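PDB 6WO6: RavA from Legionella pneumophila str. Paris, which is an effector protein of the pathogen, probably acting inside infected host cells, with a biochemical activity that is not established. Local coordinates for residues L36-A41 / H78-Q83; D8-L13 / A27-E32; D59-I64 / Q83-K88. The protein carries 2 engineered substitutions. All coordinates share one frame; numbering follows the deposited sequence.

Contact 1: L36-A41 / H78-Q83; sequences LTNDAA and HSFLFQ. Engineered in segment 36-41: Ala-40 (natural residue Glu), Ala-41 (natural residue Lys).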
# COMPACT_ATOMS: atom_id res chain seq x y z
N LEU A 36 -22.91 -35.55 -14.20
CA LEU A 36 -21.77 -34.89 -14.82
C LEU A 36 -20.46 -35.56 -14.41
O LEU A 36 -20.32 -36.06 -13.29
CB LEU A 36 -21.71 -33.41 -14.45
CG LEU A 36 -22.74 -32.44 -15.04
CD1 LEU A 36 -22.62 -31.09 -14.36
CD2 LEU A 36 -22.55 -32.29 -16.54
N THR A 37 -19.49 -35.55 -15.32
CA THR A 37 -18.15 -36.00 -14.98
C THR A 37 -17.53 -35.04 -13.97
O THR A 37 -17.95 -33.89 -13.82
CB THR A 37 -17.27 -36.10 -16.23
OG1 THR A 37 -16.70 -34.82 -16.52
CG2 THR A 37 -18.07 -36.57 -17.42
N ASN A 38 -16.50 -35.52 -13.27
CA ASN A 38 -15.90 -34.73 -12.21
C ASN A 38 -15.20 -33.49 -12.75
O ASN A 38 -15.22 -32.43 -12.12
CB ASN A 38 -14.95 -35.59 -11.39
CG ASN A 38 -15.68 -36.51 -10.43
OD1 ASN A 38 -16.91 -36.60 -10.46
ND2 ASN A 38 -14.93 -37.20 -9.58
N ASP A 39 -14.57 -33.59 -13.93
CA ASP A 39 -13.97 -32.41 -14.54
C ASP A 39 -15.04 -31.42 -14.98
O ASP A 39 -14.91 -30.21 -14.73
CB ASP A 39 -13.09 -32.83 -15.72
CG ASP A 39 -11.85 -33.59 -15.28
OD1 ASP A 39 -11.17 -33.11 -14.35
OD2 ASP A 39 -11.57 -34.66 -15.86
N ALA A 40 -16.10 -31.90 -15.64
CA ALA A 40 -17.18 -31.02 -16.04
C ALA A 40 -17.88 -30.41 -14.83
O ALA A 40 -18.25 -29.23 -14.84
CB ALA A 40 -18.18 -31.78 -16.92
N ALA A 41 -18.07 -31.21 -13.77
CA ALA A 41 -18.69 -30.69 -12.55
C ALA A 41 -17.82 -29.61 -11.91
O ALA A 41 -18.33 -28.58 -11.46
CB ALA A 41 -18.95 -31.82 -11.57
N HIS A 78 -23.10 -31.11 -5.40
CA HIS A 78 -23.19 -30.20 -4.26
C HIS A 78 -21.84 -30.05 -3.57
O HIS A 78 -21.50 -28.96 -3.09
CB HIS A 78 -24.24 -30.70 -3.27
CG HIS A 78 -24.34 -29.87 -2.03
ND1 HIS A 78 -23.54 -30.08 -0.92
CD2 HIS A 78 -25.15 -28.83 -1.71
CE1 HIS A 78 -23.85 -29.20 0.02
NE2 HIS A 78 -24.83 -28.43 -0.44
N SER A 79 -21.06 -31.13 -3.51
CA SER A 79 -19.72 -31.05 -2.92
C SER A 79 -18.84 -30.06 -3.68
O SER A 79 -18.20 -29.19 -3.08
CB SER A 79 -19.09 -32.44 -2.90
OG SER A 79 -17.78 -32.41 -2.36
N PHE A 80 -18.81 -30.19 -5.01
CA PHE A 80 -18.03 -29.27 -5.83
C PHE A 80 -18.51 -27.83 -5.65
O PHE A 80 -17.69 -26.91 -5.49
CB PHE A 80 -18.13 -29.67 -7.30
CG PHE A 80 -17.38 -30.93 -7.64
CD1 PHE A 80 -17.99 -32.17 -7.49
CD2 PHE A 80 -16.08 -30.87 -8.11
CE1 PHE A 80 -17.30 -33.33 -7.81
CE2 PHE A 80 -15.39 -32.03 -8.43
CZ PHE A 80 -16.01 -33.26 -8.28
N LEU A 81 -19.83 -27.61 -5.67
CA LEU A 81 -20.34 -26.25 -5.56
C LEU A 81 -20.01 -25.64 -4.21
O LEU A 81 -19.64 -24.46 -4.13
CB LEU A 81 -21.85 -26.24 -5.80
CG LEU A 81 -22.43 -24.84 -6.04
CD1 LEU A 81 -21.74 -24.19 -7.22
CD2 LEU A 81 -23.93 -24.89 -6.25
N PHE A 82 -20.11 -26.42 -3.13
CA PHE A 82 -19.81 -25.88 -1.81
C PHE A 82 -18.32 -25.58 -1.67
O PHE A 82 -17.95 -24.54 -1.10
CB PHE A 82 -20.26 -26.85 -0.71
CG PHE A 82 -20.23 -26.25 0.66
CD1 PHE A 82 -21.18 -25.32 1.05
CD2 PHE A 82 -19.24 -26.61 1.57
CE1 PHE A 82 -21.15 -24.76 2.31
CE2 PHE A 82 -19.21 -26.05 2.83
CZ PHE A 82 -20.17 -25.13 3.20
N GLN A 83 -17.45 -26.45 -2.19
CA GLN A 83 -16.02 -26.17 -2.14
C GLN A 83 -15.67 -24.91 -2.94
O GLN A 83 -14.83 -24.11 -2.52
CB GLN A 83 -15.23 -27.37 -2.64
CG GLN A 83 -15.22 -28.55 -1.68
CD GLN A 83 -14.49 -29.76 -2.25
OE1 GLN A 83 -13.34 -30.02 -1.92
NE2 GLN A 83 -15.18 -30.51 -3.10
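Ala-41 N donates to Thr-37 O at 2.7 Å, a backbone bond of the first turn of helix 38-51; the CB of Ala-41, an engineered residue, meets the ring of Phe-80. Thr-37 is the N-cap of helix 38-51: its OG1 takes the amide N-H of Ala-40, also engineered, at 3.1 Å in a nearly straight bond (166°). Phe-80 of helix 77-92 reaches across to this capped first turn. With CG of Phe-80 set opposite its carbonyl carbon and beside the backbone N, the ring extends to the start of helix 38-51. Ala-41 CB sits 4.3 Å from the centroid of the Phe-80 ring and only 12° off the normal, a CH-pi contact squarely over one face. Asn-38 meets the far end of the same ring. Its CG lies 3.9 Å from Phe-80 CZ, with amide and ring planes 56° apart, so the two flat groups do not stack, and the two side chains cross at about a right angle. The backbone also takes part: Asn-38 O lies obliquely to the ring, 3.7 Å from Phe-80 CE2. Leu-42 and Ala-45, further along helix 38-51, touch Phe-80 too, while Leu-81 reaches Leu-48 of that helix and Ile-64 of helix 54-66, placing helix 77-92 against both of these helices in an all-helical fold.

Contact 2: D8-L13 / A27-E32; sequences DELKGL and AENREE
Leu-10 points its forked end at the bend between helix 23-28 and helix 30-34, and each methyl finds a different residue. CD2 of Leu-10 lies 3.8 Å from Asn-29 OD1 and 4.1 Å from Asn-29 CG, so one prong meets the amide. The other prong, Leu-10 CD1, rests on the aliphatic root of Glu-32, with CB at 3.8 Å, and also comes within 4.1 Å of Asn-29 CB. Against Asn-29 the leucine side chain runs obliquely; against Glu-32 it crosses at about a right angle. Asn-29 breaks the helix here: it is the first residue to leave helical geometry after 23-28 and the N-cap residue of 30-34, yet its side chain makes no capping bond. The amide turns back instead, ND2 donating to Ala-25 O in the preceding helix and OD1 accepting a weak bond from Phe-5 N. Short helix 7-11 is thus packed against the junction of two short consecutive helices, 23-28 and 30-34, near the N-terminus, with Phe-5 and Leu-20 also lining Leu-10. Glu-32 lends this packing its CB and keeps its charge elsewhere: the chain bends at chi2 (-63°), and OE2 forms a salt bridge with Lys-35. Asp-8 OD1 stays 6.9 Å from Glu-32 OE1, a separation at which the like charges probably repel only mildly.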
# COMPACT_ATOMS: atom_id res chain seq x y z
N ASP A 8 -25.63 -32.28 -21.00
CA ASP A 8 -24.83 -31.42 -21.87
C ASP A 8 -25.32 -29.98 -21.83
O ASP A 8 -24.52 -29.05 -21.94
CB ASP A 8 -24.86 -31.96 -23.30
CG ASP A 8 -24.46 -33.43 -23.37
OD1 ASP A 8 -25.34 -34.30 -23.20
OD2 ASP A 8 -23.26 -33.71 -23.58
N GLU A 9 -26.63 -29.78 -21.67
CA GLU A 9 -27.17 -28.42 -21.63
C GLU A 9 -26.72 -27.69 -20.37
O GLU A 9 -26.41 -26.49 -20.42
CB GLU A 9 -28.69 -28.46 -21.73
CG GLU A 9 -29.20 -28.74 -23.13
CD GLU A 9 -30.71 -28.90 -23.18
OE1 GLU A 9 -31.33 -29.06 -22.11
OE2 GLU A 9 -31.27 -28.86 -24.30
N LEU A 10 -26.68 -28.39 -19.23
CA LEU A 10 -26.09 -27.80 -18.03
C LEU A 10 -24.60 -27.56 -18.23
O LEU A 10 -24.06 -26.55 -17.76
CB LEU A 10 -26.32 -28.71 -16.83
CG LEU A 10 -27.78 -28.93 -16.41
CD1 LEU A 10 -27.89 -30.10 -15.43
CD2 LEU A 10 -28.35 -27.66 -15.79
N LYS A 11 -23.92 -28.48 -18.92
CA LYS A 11 -22.51 -28.29 -19.21
C LYS A 11 -22.26 -27.06 -20.08
O LYS A 11 -21.20 -26.44 -20.00
CB LYS A 11 -21.96 -29.56 -19.87
CG LYS A 11 -20.48 -29.56 -20.20
CD LYS A 11 -20.12 -30.83 -20.96
CE LYS A 11 -18.71 -30.78 -21.52
NZ LYS A 11 -18.52 -31.81 -22.58
N GLY A 12 -23.24 -26.68 -20.90
CA GLY A 12 -23.07 -25.59 -21.85
C GLY A 12 -23.78 -24.29 -21.53
O GLY A 12 -23.88 -23.44 -22.43
N LEU A 13 -24.27 -24.10 -20.31
CA LEU A 13 -24.89 -22.84 -19.95
C LEU A 13 -23.87 -21.71 -20.06
O LEU A 13 -22.72 -21.86 -19.64
CB LEU A 13 -25.46 -22.91 -18.54
CG LEU A 13 -26.52 -23.97 -18.27
CD1 LEU A 13 -26.89 -24.01 -16.79
CD2 LEU A 13 -27.75 -23.72 -19.13
N ALA A 27 -32.38 -27.75 -7.10
CA ALA A 27 -33.12 -28.97 -6.80
C ALA A 27 -33.73 -29.58 -8.06
O ALA A 27 -33.79 -30.81 -8.18
CB ALA A 27 -34.21 -28.69 -5.76
N GLU A 28 -34.19 -28.75 -9.00
CA GLU A 28 -34.79 -29.27 -10.22
C GLU A 28 -33.79 -30.08 -11.03
O GLU A 28 -34.14 -31.09 -11.65
CB GLU A 28 -35.34 -28.13 -11.07
CG GLU A 28 -36.52 -27.39 -10.48
CD GLU A 28 -36.87 -26.14 -11.28
OE1 GLU A 28 -36.15 -25.84 -12.25
OE2 GLU A 28 -37.86 -25.46 -10.93
N ASN A 29 -32.53 -29.64 -11.05
CA ASN A 29 -31.51 -30.22 -11.91
C ASN A 29 -30.56 -31.16 -11.16
O ASN A 29 -29.49 -31.48 -11.68
CB ASN A 29 -30.71 -29.11 -12.59
CG ASN A 29 -31.60 -28.11 -13.31
OD1 ASN A 29 -31.89 -28.27 -14.49
ND2 ASN A 29 -32.03 -27.08 -12.60
N ARG A 30 -30.96 -31.63 -9.98
CA ARG A 30 -30.05 -32.41 -9.13
C ARG A 30 -29.57 -33.67 -9.84
O ARG A 30 -28.37 -33.97 -9.86
CB ARG A 30 -30.74 -32.76 -7.81
CG ARG A 30 -29.93 -33.69 -6.92
CD ARG A 30 -30.69 -34.06 -5.65
NE ARG A 30 -30.86 -32.91 -4.76
CZ ARG A 30 -31.95 -32.16 -4.70
NH1 ARG A 30 -32.01 -31.13 -3.85
NH2 ARG A 30 -33.00 -32.43 -5.47
N GLU A 31 -30.50 -34.43 -10.44
CA GLU A 31 -30.13 -35.70 -11.06
C GLU A 31 -29.19 -35.48 -12.24
O GLU A 31 -28.12 -36.10 -12.33
CB GLU A 31 -31.39 -36.44 -11.49
CG GLU A 31 -31.14 -37.83 -12.08
CD GLU A 31 -32.42 -38.52 -12.51
OE1 GLU A 31 -33.51 -37.95 -12.28
OE2 GLU A 31 -32.34 -39.62 -13.09
N GLU A 32 -29.57 -34.60 -13.17
CA GLU A 32 -28.73 -34.34 -14.33
C GLU A 32 -27.42 -33.68 -13.95
O GLU A 32 -26.40 -33.92 -14.60
CB GLU A 32 -29.49 -33.50 -15.35
CG GLU A 32 -30.63 -34.24 -16.04
CD GLU A 32 -30.14 -35.42 -16.86
OE1 GLU A 32 -29.11 -35.28 -17.55
OE2 GLU A 32 -30.79 -36.49 -16.82

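Contact 3: D59-I64 / Q83-K88; sequences DFAHAI and QAYQVK
Helix 54-66 and helix 77-92 run antiparallel as consecutive members of a helical hairpin, and Tyr-85 of the second helix fills the gap to Ala-61 and Ile-64 of the first. The backbones come closest at this level, with Ala-61 CA 7.5 Å from Tyr-85 CA. CG of Tyr-85 stands opposite the backbone N across the first torsion (chi1 166°), which aims the ring at the partner helix. There the phenol end of the ring meets Ala-61: CB of Ala-61 lies 3.5 Å from Tyr-85 CZ, with the hydroxyl oxygen also beside this methyl. Ala-61 CA lies over one face of the ring, 4.2 Å above its plane but shifted toward the rim. The alanine therefore presents its backbone as well as its methyl to the aromatic group. At the root of the tyrosine the other partner comes in. Ile-64, one turn on from Ala-61, brings its CD1 to within 3.9 Å of Tyr-85 CB, and the two side chains lie oblique to one another. Phe-60, buried and directed toward helix 77-92, makes an edge-to-face contact with Tyr-17 and packs on Leu-48 and Val-49 of helix 38-51. One turn after Ala-84, itself packed on Val-49, Lys-88 sends NZ to the carbonyl oxygens of Val-49 and Cys-52, tying helix 77-92 to the end of helix 38-51. Within its own helix, Ile-64 CD1 also lies over one face of the Phe-60 ring, 4.1 Å above its plane and offset toward the rim.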
# COMPACT_ATOMS: atom_id res chain seq x y z
N ASP A 59 -26.45 -14.67 0.24
CA ASP A 59 -27.69 -15.24 -0.27
C ASP A 59 -27.43 -16.58 -0.95
O ASP A 59 -28.01 -17.60 -0.59
CB ASP A 59 -28.37 -14.27 -1.23
CG ASP A 59 -29.03 -13.10 -0.51
OD1 ASP A 59 -29.59 -13.31 0.59
OD2 ASP A 59 -28.99 -11.98 -1.05
N PHE A 60 -26.50 -16.58 -1.91
CA PHE A 60 -26.15 -17.81 -2.61
C PHE A 60 -25.80 -18.92 -1.63
O PHE A 60 -26.18 -20.08 -1.84
CB PHE A 60 -24.98 -17.56 -3.57
CG PHE A 60 -24.75 -18.68 -4.55
CD1 PHE A 60 -25.81 -19.46 -4.99
CD2 PHE A 60 -23.48 -18.95 -5.02
CE1 PHE A 60 -25.60 -20.49 -5.89
CE2 PHE A 60 -23.26 -19.98 -5.92
CZ PHE A 60 -24.33 -20.75 -6.36
N ALA A 61 -25.09 -18.58 -0.55
CA ALA A 61 -24.75 -19.57 0.46
C ALA A 61 -25.99 -20.33 0.90
O ALA A 61 -26.06 -21.56 0.78
CB ALA A 61 -24.07 -18.90 1.65
N HIS A 62 -27.01 -19.60 1.36
CA HIS A 62 -28.23 -20.26 1.83
C HIS A 62 -28.85 -21.10 0.73
O HIS A 62 -29.37 -22.20 0.99
CB HIS A 62 -29.22 -19.22 2.36
CG HIS A 62 -28.74 -18.51 3.58
ND1 HIS A 62 -27.87 -19.07 4.49
CD2 HIS A 62 -29.01 -17.26 4.05
CE1 HIS A 62 -27.63 -18.22 5.46
NE2 HIS A 62 -28.30 -17.11 5.22
N ALA A 63 -28.77 -20.63 -0.52
CA ALA A 63 -29.28 -21.40 -1.64
C ALA A 63 -28.63 -22.78 -1.68
O ALA A 63 -29.32 -23.80 -1.75
CB ALA A 63 -29.04 -20.65 -2.95
N ILE A 64 -27.29 -22.83 -1.60
CA ILE A 64 -26.59 -24.11 -1.61
C ILE A 64 -27.05 -24.97 -0.45
O ILE A 64 -27.14 -26.20 -0.57
CB ILE A 64 -25.07 -23.87 -1.58
CG1 ILE A 64 -24.63 -23.06 -2.80
CG2 ILE A 64 -24.32 -25.20 -1.53
CD1 ILE A 64 -23.16 -22.71 -2.79
N GLN A 83 -17.45 -26.45 -2.19
CA GLN A 83 -16.02 -26.17 -2.14
C GLN A 83 -15.67 -24.91 -2.94
O GLN A 83 -14.83 -24.11 -2.52
CB GLN A 83 -15.23 -27.37 -2.64
CG GLN A 83 -15.22 -28.55 -1.68
CD GLN A 83 -14.49 -29.76 -2.25
OE1 GLN A 83 -13.34 -30.02 -1.92
NE2 GLN A 83 -15.18 -30.51 -3.10
N ALA A 84 -16.32 -24.72 -4.09
CA ALA A 84 -16.07 -23.52 -4.89
C ALA A 84 -16.53 -22.26 -4.16
O ALA A 84 -15.81 -21.24 -4.15
CB ALA A 84 -16.76 -23.64 -6.24
N TYR A 85 -17.72 -22.31 -3.55
CA TYR A 85 -18.17 -21.19 -2.73
C TYR A 85 -17.19 -20.91 -1.60
O TYR A 85 -16.93 -19.75 -1.27
CB TYR A 85 -19.56 -21.46 -2.16
CG TYR A 85 -19.94 -20.49 -1.05
CD1 TYR A 85 -20.42 -19.22 -1.34
CD2 TYR A 85 -19.81 -20.85 0.29
CE1 TYR A 85 -20.75 -18.33 -0.34
CE2 TYR A 85 -20.14 -19.96 1.30
CZ TYR A 85 -20.61 -18.71 0.98
OH TYR A 85 -20.95 -17.83 1.99
N GLN A 86 -16.64 -21.96 -0.98
CA GLN A 86 -15.67 -21.78 0.09
C GLN A 86 -14.44 -21.03 -0.42
O GLN A 86 -13.97 -20.08 0.22
CB GLN A 86 -15.27 -23.13 0.67
CG GLN A 86 -16.32 -23.76 1.57
CD GLN A 86 -16.42 -23.05 2.91
OE1 GLN A 86 -15.62 -23.30 3.81
NE2 GLN A 86 -17.40 -22.17 3.04
N VAL A 87 -13.92 -21.45 -1.57
CA VAL A 87 -12.75 -20.78 -2.15
C VAL A 87 -13.03 -19.30 -2.36
O VAL A 87 -12.28 -18.43 -1.89
CB VAL A 87 -12.34 -21.46 -3.47
CG1 VAL A 87 -11.26 -20.64 -4.17
CG2 VAL A 87 -11.86 -22.88 -3.21
N LYS A 88 -14.13 -18.98 -3.05
CA LYS A 88 -14.41 -17.58 -3.36
C LYS A 88 -14.69 -16.77 -2.10
O LYS A 88 -14.25 -15.62 -1.98
CB LYS A 88 -15.57 -17.46 -4.35
CG LYS A 88 -15.96 -16.01 -4.63
CD LYS A 88 -16.38 -15.80 -6.08
CE LYS A 88 -16.87 -14.38 -6.30
NZ LYS A 88 -17.29 -14.14 -7.71

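Overall arrangement
All three contacts lie in the N-terminal helical part of this elongated chain. Contacts 1 and 3 are joined through helix 77-92, which carries one segment of each; the two segments overlap at Gln-83. Their centres are 13 Å apart and their segments alternate along the chain. Direct touches join them: Leu-81 CG packs on Ile-64 CD1 at 3.9 Å, and His-78 NE2 makes a weak hydrogen bond to Ile-64 O. Contact 2 closes before contact 1 opens, its centre 12 Å away, and helix 30-34 is followed in the chain by helix 38-51. Contacts 2 and 3 do not touch, with nearest atoms about 7 Å apart and centres 18 Å apart.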